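Local coordinates for protein esterase (Uncultured bacterium, PDB 5EGN) that is an alpha/beta-hydrolase-fold esterase that degrades N-acyl homoserine lactones, the signals of bacterial quorum sensing, at residues 111-116 against 202-207; 21-26 against 85-90; 98-103 against 191-196. The protein carries 2 engineered substitutions. All coordinates share one frame; numbering follows the deposited sequence.

Contact 1 of 3, residues 111-116 against 202-207; sequences IGNLIL and IQAPTL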
loop_
_atom_site.group_PDB
_atom_site.type_symbol
_atom_site.label_atom_id
_atom_site.label_comp_id
_atom_site.label_asym_id
_atom_site.label_seq_id
_atom_site.Cartn_x
_atom_site.Cartn_y
_atom_site.Cartn_z
ATOM N N ILE A 111 -9.392 23.408 0.703
ATOM C CA ILE A 111 -10.586 23.292 1.532
ATOM C C ILE A 111 -10.167 23.308 2.995
ATOM O O ILE A 111 -10.724 24.046 3.807
ATOM C CB ILE A 111 -11.382 22.013 1.237
ATOM C CG1 ILE A 111 -11.887 22.022 -0.205
ATOM C CG2 ILE A 111 -12.555 21.888 2.199
ATOM C CD1 ILE A 111 -12.681 20.795 -0.579
ATOM N N GLY A 112 -9.172 22.490 3.322
ATOM C CA GLY A 112 -8.617 22.462 4.660
ATOM C C GLY A 112 -7.429 21.528 4.749
ATOM O O GLY A 112 -7.090 20.848 3.781
ATOM N N ASN A 113 -6.799 21.485 5.916
ATOM C CA ASN A 113 -5.595 20.685 6.088
ATOM C C ASN A 113 -5.631 19.768 7.302
ATOM O O ASN A 113 -6.094 20.157 8.375
ATOM C CB ASN A 113 -4.370 21.597 6.192
ATOM C CG ASN A 113 -4.315 22.628 5.086
ATOM O OD1 ASN A 113 -4.041 22.303 3.932
ATOM N ND2 ASN A 113 -4.568 23.883 5.436
ATOM N N LEU A 114 -5.148 18.544 7.121
ATOM C CA LEU A 114 -4.790 17.699 8.251
ATOM C C LEU A 114 -3.277 17.518 8.230
ATOM O O LEU A 114 -2.741 16.785 7.402
ATOM C CB LEU A 114 -5.507 16.344 8.203
ATOM C CG LEU A 114 -5.529 15.545 9.518
ATOM C CD1 LEU A 114 -6.694 14.570 9.549
ATOM C CD2 LEU A 114 -4.224 14.798 9.767
ATOM N N ILE A 115 -2.595 18.202 9.143
ATOM C CA ILE A 115 -1.146 18.109 9.254
ATOM C C ILE A 115 -0.760 17.031 10.260
ATOM O O ILE A 115 -1.011 17.178 11.456
ATOM C CB ILE A 115 -0.528 19.451 9.684
ATOM C CG1 ILE A 115 -1.100 20.591 8.848
ATOM C CG2 ILE A 115 0.983 19.414 9.533
ATOM C CD1 ILE A 115 -0.619 20.576 7.421
ATOM N N LEU A 116 -0.158 15.949 9.777
ATOM C CA LEU A 116 0.248 14.857 10.655
ATOM C C LEU A 116 1.755 14.807 10.860
ATOM O O LEU A 116 2.509 14.577 9.914
ATOM C CB LEU A 116 -0.228 13.512 10.108
ATOM C CG LEU A 116 0.167 12.326 10.992
ATOM C CD1 LEU A 116 -0.699 12.282 12.239
ATOM C CD2 LEU A 116 0.093 11.012 10.231
ATOM N N ILE A 202 -1.418 31.492 7.018
ATOM C CA ILE A 202 -2.261 30.326 6.776
ATOM C C ILE A 202 -3.554 30.472 7.557
ATOM O O ILE A 202 -3.537 30.473 8.782
ATOM C CB ILE A 202 -1.568 29.014 7.193
ATOM C CG1 ILE A 202 -0.240 28.851 6.457
ATOM C CG2 ILE A 202 -2.485 27.821 6.950
ATOM C CD1 ILE A 202 0.516 27.595 6.832
ATOM N N GLN A 203 -4.678 30.593 6.861
ATOM C CA GLN A 203 -5.941 30.854 7.543
ATOM C C GLN A 203 -6.958 29.733 7.383
ATOM O O GLN A 203 -7.952 29.677 8.102
ATOM C CB GLN A 203 -6.534 32.168 7.038
ATOM C CG GLN A 203 -5.616 33.370 7.213
ATOM C CD GLN A 203 -5.697 33.949 8.606
ATOM O OE1 GLN A 203 -6.696 33.773 9.307
ATOM N NE2 GLN A 203 -4.654 34.660 9.011
ATOM N N ALA A 204 -6.696 28.845 6.434
ATOM C CA ALA A 204 -7.592 27.730 6.143
ATOM C C ALA A 204 -7.749 26.824 7.362
ATOM O O ALA A 204 -6.856 26.766 8.211
ATOM C CB ALA A 204 -7.080 26.937 4.952
ATOM N N PRO A 205 -8.895 26.129 7.464
ATOM C CA PRO A 205 -9.131 25.177 8.555
ATOM C C PRO A 205 -8.026 24.129 8.652
ATOM O O PRO A 205 -7.820 23.360 7.715
ATOM C CB PRO A 205 -10.463 24.532 8.172
ATOM C CG PRO A 205 -11.155 25.563 7.365
ATOM C CD PRO A 205 -10.075 26.262 6.590
ATOM N N THR A 206 -7.326 24.104 9.782
ATOM C CA THR A 206 -6.170 23.233 9.937
ATOM C C THR A 206 -6.242 22.387 11.203
ATOM O O THR A 206 -6.399 22.912 12.305
ATOM C CB THR A 206 -4.861 24.046 9.957
ATOM O OG1 THR A 206 -4.706 24.739 8.713
ATOM C CG2 THR A 206 -3.668 23.134 10.174
ATOM N N LEU A 207 -6.131 21.075 11.030
ATOM C CA LEU A 207 -6.036 20.153 12.153
ATOM C C LEU A 207 -4.635 19.558 12.214
ATOM O O LEU A 207 -4.257 18.755 11.363
ATOM C CB LEU A 207 -7.082 19.042 12.036
ATOM C CG LEU A 207 -7.027 17.934 13.091
ATOM C CD1 LEU A 207 -7.133 18.512 14.492
ATOM C CD2 LEU A 207 -8.122 16.908 12.850
#

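Contact 2 of 3, residues 21-26 against 85-90; sequences PIVFLH and DRAVFV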
loop_
_atom_site.group_PDB
_atom_site.type_symbol
_atom_site.label_atom_id
_atom_site.label_comp_id
_atom_site.label_asym_id
_atom_site.label_seq_id
_atom_site.Cartn_x
_atom_site.Cartn_y
_atom_site.Cartn_z
ATOM N N PRO A 21 -12.653 16.197 -2.786
ATOM C CA PRO A 21 -11.304 15.652 -2.974
ATOM C C PRO A 21 -10.458 15.638 -1.703
ATOM O O PRO A 21 -10.451 16.612 -0.950
ATOM C CB PRO A 21 -10.684 16.596 -4.016
ATOM C CG PRO A 21 -11.840 17.333 -4.624
ATOM C CD PRO A 21 -12.843 17.453 -3.529
ATOM N N ILE A 22 -9.751 14.535 -1.478
ATOM C CA ILE A 22 -8.789 14.440 -0.384
ATOM C C ILE A 22 -7.417 14.057 -0.928
ATOM O O ILE A 22 -7.266 13.011 -1.557
ATOM C CB ILE A 22 -9.211 13.403 0.677
ATOM C CG1 ILE A 22 -10.597 13.725 1.236
ATOM C CG2 ILE A 22 -8.182 13.343 1.799
ATOM C CD1 ILE A 22 -11.089 12.716 2.251
ATOM N N VAL A 23 -6.418 14.896 -0.685
ATOM C CA VAL A 23 -5.085 14.632 -1.211
ATOM C C VAL A 23 -4.121 14.133 -0.135
ATOM O O VAL A 23 -3.842 14.834 0.839
ATOM C CB VAL A 23 -4.489 15.883 -1.877
ATOM C CG1 VAL A 23 -3.078 15.602 -2.353
ATOM C CG2 VAL A 23 -5.364 16.325 -3.041
ATOM N N PHE A 24 -3.616 12.916 -0.324
ATOM C CA PHE A 24 -2.660 12.313 0.595
ATOM C C PHE A 24 -1.219 12.478 0.106
ATOM O O PHE A 24 -0.848 12.067 -1.021
ATOM C CB PHE A 24 -2.976 10.830 0.813
ATOM C CG PHE A 24 -4.319 10.577 1.445
ATOM C CD1 PHE A 24 -5.428 10.312 0.657
ATOM C CD2 PHE A 24 -4.473 10.599 2.824
ATOM C CE1 PHE A 24 -6.663 10.073 1.231
ATOM C CE2 PHE A 24 -5.705 10.358 3.403
ATOM C CZ PHE A 24 -6.800 10.096 2.605
ATOM N N LEU A 25 -0.432 13.096 0.986
ATOM C CA LEU A 25 0.964 13.426 0.759
ATOM C C LEU A 25 1.837 12.653 1.735
ATOM O O LEU A 25 1.852 12.951 2.930
ATOM C CB LEU A 25 1.185 14.928 0.931
ATOM C CG LEU A 25 0.271 15.818 0.095
ATOM C CD1 LEU A 25 0.508 17.295 0.379
ATOM C CD2 LEU A 25 0.499 15.502 -1.366
ATOM N N HIS A 26 2.566 11.668 1.221
ATOM C CA HIS A 26 3.347 10.751 2.050
ATOM C C HIS A 26 4.560 11.419 2.704
ATOM O O HIS A 26 5.037 12.443 2.220
ATOM C CB HIS A 26 3.805 9.560 1.206
ATOM C CG HIS A 26 4.865 9.901 0.206
ATOM N ND1 HIS A 26 6.201 9.990 0.534
ATOM C CD2 HIS A 26 4.783 10.182 -1.116
ATOM C CE1 HIS A 26 6.897 10.309 -0.541
ATOM N NE2 HIS A 26 6.062 10.431 -1.557
ATOM N N ASP A 85 -10.597 21.823 -8.281
ATOM C CA ASP A 85 -10.533 23.212 -7.841
ATOM C C ASP A 85 -9.873 23.325 -6.475
ATOM O O ASP A 85 -8.781 23.876 -6.352
ATOM C CB ASP A 85 -11.930 23.834 -7.805
ATOM C CG ASP A 85 -12.492 24.081 -9.190
ATOM O OD1 ASP A 85 -11.757 23.867 -10.175
ATOM O OD2 ASP A 85 -13.661 24.507 -9.294
ATOM N N ARG A 86 -10.543 22.805 -5.451
ATOM C CA ARG A 86 -10.007 22.814 -4.095
ATOM C C ARG A 86 -9.992 21.405 -3.517
ATOM O O ARG A 86 -10.772 20.549 -3.936
ATOM C CB ARG A 86 -10.826 23.739 -3.196
ATOM C CG ARG A 86 -10.886 25.179 -3.660
ATOM C CD ARG A 86 -11.675 26.036 -2.683
ATOM N NE ARG A 86 -11.825 27.410 -3.155
ATOM C CZ ARG A 86 -11.073 28.428 -2.748
ATOM N NH1 ARG A 86 -10.114 28.235 -1.852
ATOM N NH2 ARG A 86 -11.281 29.643 -3.239
ATOM N N ALA A 87 -9.114 21.162 -2.550
ATOM C CA ALA A 87 -8.991 19.826 -1.984
ATOM C C ALA A 87 -8.694 19.830 -0.486
ATOM O O ALA A 87 -8.213 20.821 0.068
ATOM C CB ALA A 87 -7.914 19.047 -2.723
ATOM N N VAL A 88 -9.008 18.709 0.154
ATOM C CA VAL A 88 -8.598 18.438 1.524
ATOM C C VAL A 88 -7.185 17.874 1.497
ATOM O O VAL A 88 -6.924 16.893 0.806
ATOM C CB VAL A 88 -9.540 17.434 2.214
ATOM C CG1 VAL A 88 -8.893 16.871 3.476
ATOM C CG2 VAL A 88 -10.884 18.082 2.519
ATOM N N PHE A 89 -6.267 18.487 2.234
ATOM C CA PHE A 89 -4.881 18.043 2.183
ATOM C C PHE A 89 -4.425 17.370 3.469
ATOM O O PHE A 89 -4.451 17.962 4.549
ATOM C CB PHE A 89 -3.958 19.216 1.849
ATOM C CG PHE A 89 -4.142 19.747 0.457
ATOM C CD1 PHE A 89 -3.582 19.090 -0.627
ATOM C CD2 PHE A 89 -4.885 20.893 0.229
ATOM C CE1 PHE A 89 -3.753 19.570 -1.910
ATOM C CE2 PHE A 89 -5.060 21.378 -1.051
ATOM C CZ PHE A 89 -4.492 20.716 -2.122
ATOM N N VAL A 90 -4.007 16.117 3.329
ATOM C CA VAL A 90 -3.484 15.338 4.439
ATOM C C VAL A 90 -1.987 15.119 4.253
ATOM O O VAL A 90 -1.564 14.325 3.413
ATOM C CB VAL A 90 -4.200 13.983 4.558
ATOM C CG1 VAL A 90 -3.729 13.241 5.794
ATOM C CG2 VAL A 90 -5.705 14.189 4.601
#

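Contact 3 of 3, residues 98-103 against 191-196; sequences IAMQLN and FAWNIK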
loop_
_atom_site.group_PDB
_atom_site.type_symbol
_atom_site.label_atom_id
_atom_site.label_comp_id
_atom_site.label_asym_id
_atom_site.label_seq_id
_atom_site.Cartn_x
_atom_site.Cartn_y
_atom_site.Cartn_z
ATOM N N ILE A 98 4.609 20.404 2.427
ATOM C CA ILE A 98 4.079 20.613 1.084
ATOM C C ILE A 98 2.688 21.237 1.135
ATOM O O ILE A 98 2.385 22.164 0.382
ATOM C CB ILE A 98 4.027 19.288 0.295
ATOM C CG1 ILE A 98 5.440 18.738 0.091
ATOM C CG2 ILE A 98 3.349 19.489 -1.047
ATOM C CD1 ILE A 98 5.476 17.328 -0.453
ATOM N N ALA A 99 1.851 20.732 2.037
ATOM C CA ALA A 99 0.502 21.260 2.210
ATOM C C ALA A 99 0.517 22.718 2.675
ATOM O O ALA A 99 -0.262 23.540 2.189
ATOM C CB ALA A 99 -0.278 20.401 3.194
ATOM N N MET A 100 1.402 23.034 3.616
ATOM C CA MET A 100 1.509 24.398 4.135
ATOM C C MET A 100 1.985 25.371 3.055
ATOM O O MET A 100 1.414 26.456 2.879
ATOM C CB MET A 100 2.447 24.439 5.345
ATOM C CG MET A 100 1.836 23.852 6.613
ATOM S SD MET A 100 2.844 24.061 8.096
ATOM C CE MET A 100 4.093 22.801 7.848
ATOM N N GLN A 101 3.027 24.971 2.333
ATOM C CA GLN A 101 3.523 25.742 1.200
ATOM C C GLN A 101 2.410 25.949 0.177
ATOM O O GLN A 101 2.310 27.004 -0.451
ATOM C CB GLN A 101 4.714 25.037 0.551
ATOM C CG GLN A 101 5.533 25.928 -0.357
ATOM C CD GLN A 101 6.177 27.070 0.395
ATOM O OE1 GLN A 101 6.931 26.856 1.344
ATOM N NE2 GLN A 101 5.871 28.294 -0.014
ATOM N N LEU A 102 1.572 24.929 0.022
ATOM C CA LEU A 102 0.442 24.992 -0.895
ATOM C C LEU A 102 -0.586 26.012 -0.415
ATOM O O LEU A 102 -1.211 26.695 -1.224
ATOM C CB LEU A 102 -0.197 23.609 -1.046
ATOM C CG LEU A 102 -1.143 23.374 -2.227
ATOM C CD1 LEU A 102 -1.080 21.920 -2.655
ATOM C CD2 LEU A 102 -2.571 23.754 -1.875
ATOM N N ASN A 103 -0.762 26.110 0.899
ATOM C CA ASN A 103 -1.633 27.131 1.474
ATOM C C ASN A 103 -1.065 28.526 1.254
ATOM O O ASN A 103 -1.809 29.498 1.105
ATOM C CB ASN A 103 -1.844 26.887 2.969
ATOM C CG ASN A 103 -3.019 25.976 3.251
ATOM O OD1 ASN A 103 -4.079 26.427 3.687
ATOM N ND2 ASN A 103 -2.842 24.684 2.998
ATOM N N PHE A 191 14.875 19.894 5.223
ATOM C CA PHE A 191 15.524 20.306 6.462
ATOM C C PHE A 191 15.616 21.823 6.605
ATOM O O PHE A 191 15.573 22.350 7.716
ATOM C CB PHE A 191 16.928 19.701 6.555
ATOM C CG PHE A 191 16.938 18.221 6.814
ATOM C CD1 PHE A 191 16.504 17.714 8.027
ATOM C CD2 PHE A 191 17.399 17.339 5.852
ATOM C CE1 PHE A 191 16.518 16.354 8.270
ATOM C CE2 PHE A 191 17.414 15.977 6.091
ATOM C CZ PHE A 191 16.975 15.486 7.301
ATOM N N ALA A 192 15.740 22.522 5.482
ATOM C CA ALA A 192 16.023 23.953 5.509
ATOM C C ALA A 192 14.769 24.814 5.373
ATOM O O ALA A 192 14.781 25.992 5.734
ATOM C CB ALA A 192 17.017 24.304 4.415
ATOM N N TRP A 193 13.698 24.226 4.850
ATOM C CA TRP A 193 12.433 24.931 4.660
ATOM C C TRP A 193 11.917 25.512 5.972
ATOM O O TRP A 193 11.725 24.789 6.947
ATOM C CB TRP A 193 11.392 23.990 4.055
ATOM C CG TRP A 193 10.059 24.610 3.794
ATOM C CD1 TRP A 193 9.726 25.434 2.758
ATOM C CD2 TRP A 193 8.866 24.433 4.565
ATOM N NE1 TRP A 193 8.402 25.789 2.845
ATOM C CE2 TRP A 193 7.853 25.187 3.944
ATOM C CE3 TRP A 193 8.559 23.713 5.723
ATOM C CZ2 TRP A 193 6.553 25.243 4.444
ATOM C CZ3 TRP A 193 7.271 23.771 6.218
ATOM C CH2 TRP A 193 6.283 24.528 5.579
ATOM N N ASN A 194 11.695 26.822 5.989
ATOM C CA ASN A 194 11.329 27.518 7.216
ATOM C C ASN A 194 10.337 28.651 6.962
ATOM O O ASN A 194 10.661 29.631 6.293
ATOM C CB ASN A 194 12.590 28.057 7.898
ATOM C CG ASN A 194 12.344 28.505 9.324
ATOM O OD1 ASN A 194 11.274 29.011 9.657
ATOM N ND2 ASN A 194 13.344 28.323 10.177
ATOM N N ILE A 195 9.131 28.512 7.503
ATOM C CA ILE A 195 8.098 29.530 7.344
ATOM C C ILE A 195 7.505 29.950 8.686
ATOM O O ILE A 195 6.310 30.240 8.784
ATOM C CB ILE A 195 6.955 29.049 6.424
ATOM C CG1 ILE A 195 6.294 27.789 6.989
ATOM C CG2 ILE A 195 7.473 28.793 5.019
ATOM C CD1 ILE A 195 4.873 27.584 6.509
ATOM N N LYS A 196 8.345 29.987 9.716
ATOM C CA LYS A 196 7.916 30.376 11.060
ATOM C C LYS A 196 7.191 31.719 11.079
ATOM O O LYS A 196 6.195 31.885 11.782
ATOM C CB LYS A 196 9.116 30.437 12.010
ATOM C CG LYS A 196 9.714 29.085 12.374
ATOM C CD LYS A 196 10.963 29.256 13.227
ATOM C CE LYS A 196 11.484 27.920 13.743
ATOM N NZ LYS A 196 12.567 27.351 12.896
#

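Contact 1 of 3, residues 111-116 against 202-207
N113 and T206 sit opposite each other as a parallel bridge, and the main chain of N113 is used on both sides of its CA. Its N donates to P205 O at 2.8 Å, nearly along the C=O axis, and its O receives L207 N at 2.8 Å. Two residues on, I115 N donates to L207 O over 2.8 Å with a more bent N-H...O angle of 142°. The N and O of both N113 and L207 are therefore engaged, with P205 O and I115 N completing the ladder, while L114 CA lies 3.3 Å from L207 O in a CA-H...O contact. The two strands are neighbours in the central sheet of the alpha/beta hydrolase fold, although the chain between them is largely helical and adds no strand to it, consistent with a cap inserted at this point. Side chains add a second polar layer on the face shared by N113 and T206. With T206 OG1 beside its own backbone N (chi1 -62°), the hydroxyl donates to A204 O at 3.0 Å from above the carbonyl plane. N113 ND2 makes a weak bond of 3.4 Å to the same OG1, whereas N113 OD1 accepts from N103 ND2 of helix 94-105. T206 CG2, the other branch, meets I115 CG1 at 3.8 Å. On the opposite face L114 packs against F252 and L256, and L207 against L255, all of helix 249-257.

Contact 2 of 3, residues 21-26 against 85-90
V23 and F89 run alongside each other from neighbouring parallel strands, with V23 CB 3.6 Å from F89 CD1 in an oblique approach to the ring. V23 CG1 stands anti to its backbone N (chi1 177°), while CG2, beside that N, reaches A87 CB at 3.7 Å. An alanine in place of V23 would probably leave a gap beside A87 CB, where CG2 had been, and thin the cover of the F89 ring, which would keep its contact with CB. Helices 68-81 and 94-105 cover this face: L79 meets V23 and F89, and A99 and L102 meet F89. The other face carries two further pairs set flank to flank, I22 with V88 and F24 with V90. F24 CD2 lies 3.8 Å from V90 CB, and V90 CG2 crosses to I22 CG2 at 3.8 Å, so V90 touches two residues of the partner strand. Backbone bonds hold this register: V88 N to P21 O, V23 N to V88 O, V90 N to V23 O and L25 N to V90 O. The strand axes differ by 25°, the twist of the central parallel sheet in the alpha/beta hydrolase fold, whose strand 87-92 probably leads into the nucleophile elbow at G91, S93 and G95.

Contact 3 of 3, residues 98-103 against 191-196
Q101 leaves helix 94-105 with CG anti to its backbone N and then bends at chi2 (63°), which turns CD back toward the loop residue W193. In W193 CG is likewise anti to the backbone N, which sets it out toward the helix, and chi2 (77°) turns the ring. The two side chains pass each other running opposite ways, and the amide and ring planes stand 80° apart. Q101 OE1 meets the indole at its edge, near the ring plane, and accepts the hydrogen of W193 NE1 as modelled; the 2.4 Å between them is very short, so its length is doubtful. M100 approaches the six-membered ring from its rim: CE lies in the ring plane at the edge, 3.6 Å from W193 CH2, while M100 CB is 3.8 Å from W193 CH2. One face of the indole carries I195 CG2 of its own segment, 3.4 Å above the plane and displaced toward the rim. I195 also reaches the helix, its CD1 lying 4.1 Å from M100 CB. Beside this apolar layer the loop is shaped by an Asx turn, in which K196 N donates to N194 OD1 at 3.1 Å, and by T120 OG1, bonded to I195 N. If OE1 accepts from the indole as modelled, NE2 of Q101 is left facing D105 OD2, to which it makes a weak bond; the amide would then probably serve a buried N-H with one end and a carboxylate with the other, giving one polar link within an otherwise apolar join of loop to helix.

How the contacts relate
Contacts 1 and 2 are ladders of parallel strands in one sheet, and strands 87-92 and 110-116 lie next to each other in it, bridged by L114 N to F89 O. Contact 2 is buried and the side chains that meet across it are apolar, whereas contact 1, nearer the edge of the sheet, is partly exposed at P205 and adds polar side chains. Contact 3 is buried too but joins a helix to an irregular loop, through side chains alone. Helix 94-105 ties all three: it meets contact 2 through apolar residues such as I98, which touches L25, but contact 1 through the polar N103 as well as M100, which touches I202.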